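Local coordinates for chitin oligosaccahride binding protein NagB1 (Paenibacillus sp. FPU-7, PDB 7EHP), which binds the chitin oligosaccharides N,N'-diacetylchitobiose and N,N',N''-triacetylchitotriose as an extracellular solute-binding protein, probably delivering them to an ABC transporter, at the 2-acetamido-2-deoxy-beta-D-glucopyranose site. Coordinates in Å, arbitrary orientation; residue numbers count along the deposited sequence, not the author numbering.

The 2-acetamido-2-deoxy-beta-D-glucopyranose site. Residues 9, 17, 44-45, 48-49, 68, 115-116, 118, 120, 166, 225, 245, 283-284, 352, 354. With NAG (2-acetamido-2-deoxy-beta-D-glucopyranose), chain B; NAG (2-acetamido-2-deoxy-beta-D-glucopyranose), chain C.
Trp245 lies flat under the disaccharide in the sugar-binding cleft of this bacterial extracellular solute-binding protein. The two NAG units form N,N'-diacetylchitobiose, almost wholly buried. C4 of NAG (chain B) sits over the centre of the indole, 3.8 Å from the centroid of the Trp245 six-membered ring. Trp245 CH2, at the far rim of the indole, reaches C5 of NAG (chain C). Trp245 NE1 donates to Tyr225 OH at 2.7 Å, which helps fix the ring's rotation. An alanine here would remove the indole face against NAG (chain B) and the rim contact to NAG (chain C), and would probably weaken disaccharide binding. Across the sugars from Trp245, Phe68 turns its CE2–CZ rim towards the glycosidic link. Its two faces carry Asn284 ND2 and the Arg48 guanidinium.

Arg17 recognises the chain B acetamide end-on. NH1 and NH2 both point in plane at the carbonyl O7, and Arg17 NH1 also lies 2.9 Å from NAG (chain B) O1, the reducing-end hydroxyl. The amide NAG (chain B) N2 donates to a lone pair of Asn284 OD1 at 2.7 Å, nearly straight (163° at H). The hydroxyl NAG (chain B) O6 donates to the anti lone pair of Asp44 OD2 at 2.6 Å.

The chain C acetamide packs its methyl C8 over the five-membered ring of Trp166. C6 stands over the centre of Phe118, while NAG (chain C) O6 shares a hydrogen bond with Ser283 OG at 2.7 Å. At the non-reducing end, NAG (chain C) O4 donates to the syn lone pair of Asp354 OD2 at 2.7 Å. Arg48, extended, holds Asp354 OD1 with both terminal nitrogens. Arg48 NH1 also hydrogen-bonds NAG (chain C) O3 at 2.8 Å. The salt bridge probably orients the carboxylate and may stabilise its charge.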
loop_
_atom_site.group_PDB
_atom_site.type_symbol
_atom_site.label_atom_id
_atom_site.label_comp_id
_atom_site.label_asym_id
_atom_site.label_seq_id
_atom_site.Cartn_x
_atom_site.Cartn_y
_atom_site.Cartn_z
ATOM N N GLN A 9 -9.395 -8.304 -4.392
ATOM C CA GLN A 9 -10.393 -7.987 -3.362
ATOM C C GLN A 9 -11.056 -9.281 -2.886
ATOM O O GLN A 9 -12.199 -9.591 -3.205
ATOM C CB GLN A 9 -11.416 -6.983 -3.889
ATOM C CG GLN A 9 -10.837 -5.657 -4.418
ATOM C CD GLN A 9 -9.752 -5.085 -3.513
ATOM O OE1 GLN A 9 -9.956 -4.911 -2.303
ATOM N NE2 GLN A 9 -8.591 -4.785 -4.093
ATOM N N ARG A 17 -15.918 -3.575 -1.891
ATOM C CA ARG A 17 -15.022 -3.317 -3.020
ATOM C C ARG A 17 -15.204 -4.351 -4.129
ATOM O O ARG A 17 -15.139 -4.006 -5.314
ATOM C CB ARG A 17 -13.566 -3.293 -2.554
ATOM C CG ARG A 17 -13.259 -2.200 -1.532
ATOM C CD ARG A 17 -11.763 -2.030 -1.336
ATOM N NE ARG A 17 -11.164 -1.205 -2.383
ATOM C CZ ARG A 17 -9.898 -0.798 -2.373
ATOM N NH1 ARG A 17 -9.106 -1.151 -1.371
ATOM N NH2 ARG A 17 -9.418 -0.053 -3.363
ATOM N N ASP A 44 -3.550 -10.584 -2.523
ATOM C CA ASP A 44 -2.630 -9.517 -2.908
ATOM C C ASP A 44 -1.185 -9.970 -3.119
ATOM O O ASP A 44 -0.635 -9.814 -4.215
ATOM C CB ASP A 44 -2.691 -8.379 -1.869
ATOM C CG ASP A 44 -2.448 -8.840 -0.415
ATOM O OD1 ASP A 44 -1.993 -9.978 -0.154
ATOM O OD2 ASP A 44 -2.732 -8.029 0.492
ATOM N N LYS A 45 -0.540 -10.495 -2.068
ATOM C CA LYS A 45 0.857 -10.886 -2.184
ATOM C C LYS A 45 1.038 -12.047 -3.151
ATOM O O LYS A 45 2.083 -12.157 -3.796
ATOM C CB LYS A 45 1.413 -11.258 -0.809
ATOM C CG LYS A 45 0.801 -12.525 -0.197
ATOM C CD LYS A 45 1.405 -12.828 1.174
ATOM C CE LYS A 45 1.112 -14.265 1.580
ATOM N NZ LYS A 45 1.749 -14.660 2.868
ATOM N N ARG A 48 0.690 -10.342 -6.725
ATOM C CA ARG A 48 1.711 -9.376 -7.108
ATOM C C ARG A 48 3.091 -10.013 -7.190
ATOM O O ARG A 48 3.863 -9.714 -8.107
ATOM C CB ARG A 48 1.732 -8.212 -6.120
ATOM C CG ARG A 48 2.666 -7.103 -6.573
ATOM C CD ARG A 48 2.813 -6.033 -5.529
ATOM N NE ARG A 48 3.712 -4.973 -5.977
ATOM C CZ ARG A 48 4.148 -3.991 -5.194
ATOM N NH1 ARG A 48 3.764 -3.939 -3.918
ATOM N NH2 ARG A 48 4.954 -3.054 -5.686
ATOM N N PHE A 49 3.415 -10.901 -6.253
ATOM C CA PHE A 49 4.778 -11.375 -6.094
ATOM C C PHE A 49 5.025 -12.763 -6.674
ATOM O O PHE A 49 6.189 -13.168 -6.756
ATOM C CB PHE A 49 5.173 -11.368 -4.599
ATOM C CG PHE A 49 5.024 -10.026 -3.945
ATOM C CD1 PHE A 49 5.416 -8.871 -4.604
ATOM C CD2 PHE A 49 4.500 -9.915 -2.673
ATOM C CE1 PHE A 49 5.292 -7.642 -4.014
ATOM C CE2 PHE A 49 4.363 -8.694 -2.076
ATOM C CZ PHE A 49 4.756 -7.543 -2.752
ATOM N N PHE A 68 0.841 -2.841 -9.988
ATOM C CA PHE A 68 1.538 -1.798 -9.233
ATOM C C PHE A 68 2.475 -1.008 -10.139
ATOM O O PHE A 68 3.127 -1.569 -11.024
ATOM C CB PHE A 68 2.341 -2.386 -8.047
ATOM C CG PHE A 68 1.499 -2.594 -6.836
ATOM C CD1 PHE A 68 0.641 -3.681 -6.763
ATOM C CD2 PHE A 68 1.495 -1.674 -5.807
ATOM C CE1 PHE A 68 -0.180 -3.884 -5.655
ATOM C CE2 PHE A 68 0.673 -1.871 -4.696
ATOM C CZ PHE A 68 -0.174 -2.976 -4.633
ATOM N N THR A 115 -6.168 3.371 -9.135
ATOM C CA THR A 115 -7.552 3.525 -8.715
ATOM C C THR A 115 -7.673 4.247 -7.395
ATOM O O THR A 115 -8.791 4.591 -7.007
ATOM C CB THR A 115 -8.258 2.173 -8.564
ATOM O OG1 THR A 115 -7.510 1.348 -7.666
ATOM C CG2 THR A 115 -8.460 1.477 -9.934
ATOM N N ALA A 116 -6.562 4.430 -6.679
ATOM C CA ALA A 116 -6.596 5.034 -5.361
ATOM C C ALA A 116 -5.339 5.861 -5.131
ATOM O O ALA A 116 -4.292 5.611 -5.726
ATOM C CB ALA A 116 -6.694 3.981 -4.253
ATOM N N PHE A 118 -3.028 6.473 -1.769
ATOM C CA PHE A 118 -2.830 5.875 -0.455
ATOM C C PHE A 118 -1.922 6.765 0.381
ATOM O O PHE A 118 -1.095 7.499 -0.161
ATOM C CB PHE A 118 -2.237 4.439 -0.568
ATOM C CG PHE A 118 -0.728 4.390 -0.692
ATOM C CD1 PHE A 118 0.088 4.388 0.439
ATOM C CD2 PHE A 118 -0.128 4.333 -1.941
ATOM C CE1 PHE A 118 1.486 4.351 0.318
ATOM C CE2 PHE A 118 1.252 4.299 -2.075
ATOM C CZ PHE A 118 2.062 4.298 -0.944
ATOM N N GLU A 120 0.232 5.818 4.266
ATOM C CA GLU A 120 0.461 4.893 5.365
ATOM C C GLU A 120 0.840 5.693 6.596
ATOM O O GLU A 120 1.667 6.599 6.514
ATOM C CB GLU A 120 1.571 3.899 5.041
ATOM C CG GLU A 120 1.192 2.864 4.029
ATOM C CD GLU A 120 2.300 1.863 3.773
ATOM O OE1 GLU A 120 3.206 1.729 4.639
ATOM O OE2 GLU A 120 2.259 1.225 2.695
ATOM N N TRP A 166 5.270 -8.515 3.674
ATOM C CA TRP A 166 5.209 -7.121 3.251
ATOM C C TRP A 166 4.650 -6.229 4.349
ATOM O O TRP A 166 4.950 -5.030 4.383
ATOM C CB TRP A 166 4.366 -6.997 1.963
ATOM C CG TRP A 166 2.902 -7.206 2.193
ATOM C CD1 TRP A 166 2.214 -8.404 2.158
ATOM C CD2 TRP A 166 1.939 -6.200 2.513
ATOM N NE1 TRP A 166 0.884 -8.189 2.445
ATOM C CE2 TRP A 166 0.690 -6.844 2.662
ATOM C CE3 TRP A 166 2.005 -4.812 2.673
ATOM C CZ2 TRP A 166 -0.480 -6.140 2.968
ATOM C CZ3 TRP A 166 0.838 -4.113 2.974
ATOM C CH2 TRP A 166 -0.382 -4.777 3.124
ATOM N N TYR A 225 -2.051 -10.789 7.825
ATOM C CA TYR A 225 -2.295 -9.348 7.780
ATOM C C TYR A 225 -3.590 -8.914 8.471
ATOM O O TYR A 225 -3.579 -8.008 9.311
ATOM C CB TYR A 225 -2.296 -8.899 6.319
ATOM C CG TYR A 225 -2.621 -7.431 6.085
ATOM C CD1 TYR A 225 -2.087 -6.430 6.900
ATOM C CD2 TYR A 225 -3.433 -7.048 5.022
ATOM C CE1 TYR A 225 -2.367 -5.072 6.660
ATOM C CE2 TYR A 225 -3.723 -5.705 4.768
ATOM C CZ TYR A 225 -3.190 -4.727 5.579
ATOM O OH TYR A 225 -3.483 -3.405 5.314
ATOM N N TRP A 245 -6.065 2.175 2.791
ATOM C CA TRP A 245 -6.992 1.164 2.277
ATOM C C TRP A 245 -7.570 0.298 3.393
ATOM O O TRP A 245 -8.576 -0.388 3.174
ATOM C CB TRP A 245 -6.292 0.263 1.247
ATOM C CG TRP A 245 -5.139 -0.478 1.862
ATOM C CD1 TRP A 245 -5.196 -1.613 2.638
ATOM C CD2 TRP A 245 -3.760 -0.101 1.803
ATOM N NE1 TRP A 245 -3.924 -1.963 3.053
ATOM C CE2 TRP A 245 -3.028 -1.052 2.550
ATOM C CE3 TRP A 245 -3.071 0.956 1.201
ATOM C CZ2 TRP A 245 -1.645 -0.980 2.692
ATOM C CZ3 TRP A 245 -1.700 1.026 1.343
ATOM C CH2 TRP A 245 -0.997 0.063 2.080
ATOM N N SER A 283 -0.169 4.366 -6.437
ATOM C CA SER A 283 0.683 3.219 -6.742
ATOM C C SER A 283 -0.034 2.038 -7.375
ATOM O O SER A 283 0.617 1.234 -8.055
ATOM C CB SER A 283 1.332 2.718 -5.455
ATOM O OG SER A 283 0.304 2.280 -4.581
ATOM N N ASN A 284 -1.328 1.865 -7.108
ATOM C CA ASN A 284 -2.013 0.601 -7.353
ATOM C C ASN A 284 -3.332 0.844 -8.071
ATOM O O ASN A 284 -4.148 1.659 -7.626
ATOM C CB ASN A 284 -2.281 -0.156 -6.048
ATOM C CG ASN A 284 -2.851 -1.547 -6.296
ATOM O OD1 ASN A 284 -3.666 -2.047 -5.523
ATOM N ND2 ASN A 284 -2.419 -2.174 -7.385
ATOM N N ALA A 352 6.062 4.174 -1.683
ATOM C CA ALA A 352 6.487 2.953 -1.009
ATOM C C ALA A 352 7.787 2.462 -1.627
ATOM O O ALA A 352 7.991 2.573 -2.839
ATOM C CB ALA A 352 5.402 1.879 -1.136
ATOM N N ASP A 354 8.799 -0.455 -2.356
ATOM C CA ASP A 354 8.648 -1.485 -3.385
ATOM C C ASP A 354 8.283 -0.915 -4.755
ATOM O O ASP A 354 8.260 -1.664 -5.747
ATOM C CB ASP A 354 7.587 -2.486 -2.957
ATOM C CG ASP A 354 6.290 -1.811 -2.584
ATOM O OD1 ASP A 354 5.422 -1.641 -3.473
ATOM O OD2 ASP A 354 6.160 -1.416 -1.417
HETATM C C1 NAG B . -5.209 -2.793 -1.751
HETATM C C2 NAG B . -4.442 -1.513 -2.078
HETATM C C3 NAG B . -2.941 -1.797 -2.122
HETATM C C4 NAG B . -2.473 -2.594 -0.900
HETATM C C5 NAG B . -3.437 -3.749 -0.590
HETATM C C6 NAG B . -3.137 -4.517 0.680
HETATM C C7 NAG B . -5.933 -0.109 -3.449
HETATM C C8 NAG B . -6.207 0.418 -4.827
HETATM N N2 NAG B . -4.884 -0.931 -3.338
HETATM O O1 NAG B . -6.571 -2.537 -1.755
HETATM O O3 NAG B . -2.243 -0.559 -2.241
HETATM O O4 NAG B . -1.243 -3.218 -1.250
HETATM O O5 NAG B . -4.789 -3.280 -0.495
HETATM O O6 NAG B . -3.879 -5.734 0.704
HETATM O O7 NAG B . -6.638 0.190 -2.485
HETATM C C1 NAG C . -0.081 -2.587 -0.720
HETATM C C2 NAG C . 1.106 -3.448 -1.140
HETATM C C3 NAG C . 2.404 -2.834 -0.636
HETATM C C4 NAG C . 2.519 -1.399 -1.125
HETATM C C5 NAG C . 1.281 -0.601 -0.721
HETATM C C6 NAG C . 1.278 0.813 -1.256
HETATM C C7 NAG C . 0.996 -5.871 -1.534
HETATM C C8 NAG C . 0.859 -7.214 -0.910
HETATM N N2 NAG C . 0.969 -4.827 -0.692
HETATM O O3 NAG C . 3.499 -3.596 -1.120
HETATM O O4 NAG C . 3.666 -0.773 -0.566
HETATM O O5 NAG C . 0.095 -1.240 -1.210
HETATM O O6 NAG C . 1.483 0.853 -2.663
HETATM O O7 NAG C . 1.137 -5.729 -2.753
HETATM O O HOH W 1 3.866 0.711 -3.909
HETATM O O HOH W 2 4.340 -0.489 2.130
HETATM O O HOH W 3 5.866 -3.767 0.241
#